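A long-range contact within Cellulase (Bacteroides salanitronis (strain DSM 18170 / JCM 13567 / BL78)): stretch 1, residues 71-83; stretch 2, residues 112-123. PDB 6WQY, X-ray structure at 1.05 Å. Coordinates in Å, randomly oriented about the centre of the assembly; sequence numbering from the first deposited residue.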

# COMPACT_ATOMS: atom_id res chain seq x y z
N GLY A 71 12.89 3.52 13.34
CA GLY A 71 11.77 2.93 14.05
C GLY A 71 10.61 2.49 13.20
O GLY A 71 9.56 2.14 13.77
N PHE A 72 10.75 2.47 11.88
CA PHE A 72 9.72 1.85 11.06
C PHE A 72 9.76 0.33 11.24
O PHE A 72 10.81 -0.25 11.53
CB PHE A 72 9.92 2.23 9.59
CG PHE A 72 9.52 3.64 9.30
CD1 PHE A 72 8.19 3.96 9.03
CD2 PHE A 72 10.45 4.67 9.34
CE1 PHE A 72 7.81 5.26 8.78
CE2 PHE A 72 10.06 5.98 9.09
CZ PHE A 72 8.74 6.28 8.82
N THR A 73 8.60 -0.30 11.05
CA THR A 73 8.42 -1.74 11.22
C THR A 73 8.37 -2.48 9.90
O THR A 73 8.84 -3.63 9.80
CB THR A 73 7.09 -2.01 11.95
OG1 THR A 73 6.93 -1.09 13.03
CG2 THR A 73 7.01 -3.45 12.45
N SER A 74 7.76 -1.85 8.89
CA SER A 74 7.39 -2.51 7.66
C SER A 74 7.57 -1.56 6.48
O SER A 74 7.36 -0.36 6.62
CB SER A 74 5.91 -2.94 7.71
OG SER A 74 5.65 -3.76 8.84
N VAL A 75 7.90 -2.11 5.31
CA VAL A 75 8.04 -1.32 4.09
C VAL A 75 7.18 -1.90 3.00
O VAL A 75 7.29 -3.10 2.68
CB VAL A 75 9.51 -1.26 3.63
CG1 VAL A 75 9.64 -0.48 2.35
CG2 VAL A 75 10.36 -0.64 4.71
N ARG A 76 6.38 -1.06 2.36
CA ARG A 76 5.68 -1.43 1.13
C ARG A 76 6.55 -1.02 -0.04
O ARG A 76 7.04 0.11 -0.11
CB ARG A 76 4.31 -0.77 1.08
CG ARG A 76 3.48 -1.09 -0.15
CD ARG A 76 2.03 -0.71 0.07
NE ARG A 76 1.12 -0.87 -1.05
CZ ARG A 76 0.82 0.08 -1.93
NH1 ARG A 76 1.44 1.25 -1.94
NH2 ARG A 76 -0.14 -0.17 -2.81
N ILE A 77 6.76 -1.98 -0.94
CA ILE A 77 7.62 -1.86 -2.11
C ILE A 77 6.70 -1.98 -3.32
O ILE A 77 6.47 -3.08 -3.84
CB ILE A 77 8.68 -2.98 -2.12
CG1 ILE A 77 9.55 -2.95 -0.85
CG2 ILE A 77 9.55 -2.87 -3.37
CD1 ILE A 77 10.29 -4.24 -0.59
N PRO A 78 6.13 -0.87 -3.80
CA PRO A 78 5.34 -0.93 -5.03
C PRO A 78 6.23 -1.35 -6.18
O PRO A 78 7.36 -0.85 -6.32
CB PRO A 78 4.81 0.49 -5.19
CG PRO A 78 5.53 1.33 -4.25
CD PRO A 78 6.18 0.47 -3.22
N VAL A 79 5.72 -2.24 -7.04
CA VAL A 79 6.49 -2.71 -8.19
C VAL A 79 5.62 -2.61 -9.44
O VAL A 79 4.56 -3.26 -9.51
CB VAL A 79 6.99 -4.16 -8.04
CG1 VAL A 79 7.81 -4.54 -9.28
CG2 VAL A 79 7.80 -4.34 -6.78
N THR A 80 6.07 -1.83 -10.41
CA THR A 80 5.48 -1.81 -11.74
C THR A 80 6.27 -2.78 -12.62
O THR A 80 7.50 -2.77 -12.61
CB THR A 80 5.54 -0.39 -12.30
OG1 THR A 80 4.66 0.41 -11.51
CG2 THR A 80 5.12 -0.33 -13.76
N TRP A 81 5.55 -3.62 -13.38
CA TRP A 81 6.15 -4.70 -14.13
C TRP A 81 6.08 -4.44 -15.63
O TRP A 81 6.51 -5.29 -16.43
CB TRP A 81 5.49 -6.04 -13.79
CG TRP A 81 5.52 -6.38 -12.32
CD1 TRP A 81 4.65 -5.96 -11.37
CD2 TRP A 81 6.48 -7.21 -11.63
NE1 TRP A 81 4.98 -6.47 -10.14
CE2 TRP A 81 6.10 -7.24 -10.27
CE3 TRP A 81 7.61 -7.92 -12.02
CZ2 TRP A 81 6.81 -7.95 -9.32
CZ3 TRP A 81 8.31 -8.62 -11.06
CH2 TRP A 81 7.91 -8.64 -9.73
N LEU A 82 5.52 -3.30 -16.03
CA LEU A 82 5.37 -2.93 -17.42
C LEU A 82 6.70 -3.03 -18.15
O LEU A 82 7.74 -2.59 -17.66
CB LEU A 82 4.82 -1.50 -17.52
CG LEU A 82 3.40 -1.30 -17.00
CD1 LEU A 82 3.08 0.19 -16.95
CD2 LEU A 82 2.41 -2.04 -17.85
N GLY A 83 6.66 -3.61 -19.34
CA GLY A 83 7.84 -3.77 -20.15
C GLY A 83 8.75 -4.89 -19.74
O GLY A 83 9.79 -5.10 -20.40
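Stretch 2 112-123: GLNAIINIHHDG

Stretch 2 runs beside stretch 1 as a parallel neighbour: the strand around 114-118 lies along the strand around 74-77 with an angle of 16° between their N-to-C directions (signed crossing angle -16°) and a closest axial approach of 4.5 Å. The register is a constant offset of 40 residues, S74 against N114 through I77 against I117, and the same offset continues past the ladder, with P78 against N118 and T80 against H120.

G112 opens the segment. With phi/psi of 77/28 it is the first residue after a helix to leave helical angles and forms a Schellman motif, as G71 does at the head of stretch 1. Its carbonyl meets the other stretch through one water, which donates to G112 O (2.7 Å) and to T73 O (2.8 Å). L113 is already extended, at -106/150, and the end of its side chain comes nearer than its CA-to-CB bond suggests: L113 CD2 reaches F72 O at 3.2 Å, and L113 CD1 packs on V75 CG2 at 3.9 Å.

The ladder starts at N114, whose N donates to T73 O at 3.0 Å and whose O accepts from V75 N at 2.9 Å. Its side chain shares a face of the sheet with that of S74, and N114 ND2 donates to S74 OG at 3.1 Å, so a polar side-chain pair sits on the same rung as the backbone bridge. A115 turns to the other face, with V75 and I77; its small CB lies 4.1 Å from I77 CD1, and its CA makes a CA-H...O contact of 3.2 Å with V75 O. That carbonyl also accepts from I116 N at 2.9 Å. I116 O in turn takes the I77 N bond at 2.7 Å, while I116 CB lies 4.2 Å from R76 CG on the face they share. I117 returns to the face of A115, placing CG2 4.1 Å from I77 CB.

From N118 on, side chains join the backbone in the bonding. N118 OD1 accepts from V79 N at 2.9 Å, N118 ND2 donates to H120 ND1 at 3.0 Å within its own stretch, and N118 O accepts from W81 NE1 at 3.0 Å. N118 N, by contrast, is buried without a partner. I119 directs its CA-to-CB bond away, yet I119 CG1 still lies 3.9 Å from W81 CD1.

The CA-to-CB bond of H120 points toward stretch 1. Its N donates to V79 O at 2.8 Å, and its ring receives P78 CB over one face, 3.5 Å from P78 CB to the centroid of the H120 ring, a CH-pi contact. The chain then enters a 3-10 segment. H121 N donates to T80 OG1 at 3.0 Å, and D122 OD1 accepts from W81 N at 2.8 Å in a nearly straight bond. G123 makes no contact across.

The rule to read is a short parallel ladder extended by side chains: N118 and D122 accept from backbone amides of stretch 1 where strand pairing no longer does.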

# COMPACT_ATOMS: atom_id res chain seq x y z
N GLY A 112 15.61 -6.30 9.20
CA GLY A 112 14.63 -6.69 10.20
C GLY A 112 13.28 -6.07 10.02
O GLY A 112 12.55 -5.87 11.00
N LEU A 113 12.91 -5.74 8.79
CA LEU A 113 11.63 -5.13 8.46
C LEU A 113 10.72 -6.15 7.79
O LEU A 113 11.19 -7.06 7.09
CB LEU A 113 11.86 -3.95 7.52
CG LEU A 113 12.72 -2.82 8.08
CD1 LEU A 113 13.26 -1.94 6.97
CD2 LEU A 113 11.92 -1.99 9.07
N ASN A 114 9.42 -5.98 7.98
CA ASN A 114 8.46 -6.67 7.12
C ASN A 114 8.43 -5.97 5.76
O ASN A 114 8.83 -4.80 5.65
CB ASN A 114 7.06 -6.65 7.71
CG ASN A 114 7.00 -7.25 9.09
OD1 ASN A 114 7.53 -8.33 9.35
ND2 ASN A 114 6.33 -6.54 9.99
N ALA A 115 7.96 -6.66 4.73
CA ALA A 115 7.94 -6.12 3.37
C ALA A 115 6.68 -6.54 2.66
O ALA A 115 6.23 -7.68 2.80
CB ALA A 115 9.16 -6.62 2.58
N ILE A 116 6.13 -5.63 1.85
CA ILE A 116 5.00 -5.93 0.97
C ILE A 116 5.47 -5.67 -0.46
O ILE A 116 6.04 -4.61 -0.72
CB ILE A 116 3.79 -5.02 1.26
CG1 ILE A 116 3.35 -5.12 2.73
CG2 ILE A 116 2.64 -5.37 0.31
CD1 ILE A 116 2.21 -4.18 3.08
N ILE A 117 5.21 -6.59 -1.38
CA ILE A 117 5.42 -6.34 -2.81
C ILE A 117 4.07 -6.50 -3.52
O ILE A 117 3.20 -7.24 -3.05
CB ILE A 117 6.49 -7.25 -3.45
CG1 ILE A 117 6.18 -8.73 -3.27
CG2 ILE A 117 7.87 -6.89 -2.89
CD1 ILE A 117 7.14 -9.66 -3.99
N ASN A 118 3.92 -5.84 -4.67
CA ASN A 118 2.63 -5.85 -5.35
C ASN A 118 2.82 -5.81 -6.87
O ASN A 118 3.93 -5.96 -7.40
CB ASN A 118 1.73 -4.69 -4.85
CG ASN A 118 2.15 -3.34 -5.40
OD1 ASN A 118 3.14 -3.23 -6.13
ND2 ASN A 118 1.40 -2.31 -5.05
N ILE A 119 1.70 -5.67 -7.57
CA ILE A 119 1.62 -5.21 -8.96
C ILE A 119 1.05 -3.80 -8.90
O ILE A 119 -0.07 -3.60 -8.41
CB ILE A 119 0.75 -6.15 -9.81
CG1 ILE A 119 1.40 -7.53 -9.94
CG2 ILE A 119 0.48 -5.51 -11.17
CD1 ILE A 119 0.55 -8.54 -10.70
N HIS A 120 1.81 -2.81 -9.39
CA HIS A 120 1.47 -1.41 -9.12
C HIS A 120 0.92 -0.74 -10.36
O HIS A 120 -0.28 -0.89 -10.66
CB HIS A 120 2.65 -0.70 -8.44
CG HIS A 120 2.26 0.50 -7.65
ND1 HIS A 120 1.75 0.41 -6.37
CD2 HIS A 120 2.33 1.82 -7.96
CE1 HIS A 120 1.55 1.64 -5.92
NE2 HIS A 120 1.88 2.51 -6.87
N HIS A 121 1.72 0.04 -11.11
CA HIS A 121 1.14 0.86 -12.20
C HIS A 121 0.74 0.05 -13.43
O HIS A 121 0.13 0.63 -14.34
CB HIS A 121 2.02 2.04 -12.54
CG HIS A 121 2.03 3.10 -11.49
ND1 HIS A 121 0.88 3.50 -10.83
CD2 HIS A 121 3.05 3.84 -10.98
CE1 HIS A 121 1.21 4.45 -9.97
NE2 HIS A 121 2.51 4.68 -10.04
N ASP A 122 0.98 -1.25 -13.45
CA ASP A 122 0.32 -2.08 -14.46
C ASP A 122 -1.18 -1.84 -14.47
O ASP A 122 -1.83 -1.98 -15.51
CB ASP A 122 0.56 -3.56 -14.17
CG ASP A 122 2.02 -3.94 -14.18
OD1 ASP A 122 2.77 -3.39 -13.34
OD2 ASP A 122 2.42 -4.80 -15.01
N GLY A 123 -1.76 -1.52 -13.31
CA GLY A 123 -3.17 -1.25 -13.19
C GLY A 123 -3.55 0.21 -13.27
O GLY A 123 -4.72 0.53 -13.03
O HOH W 1 10.33 -4.59 11.94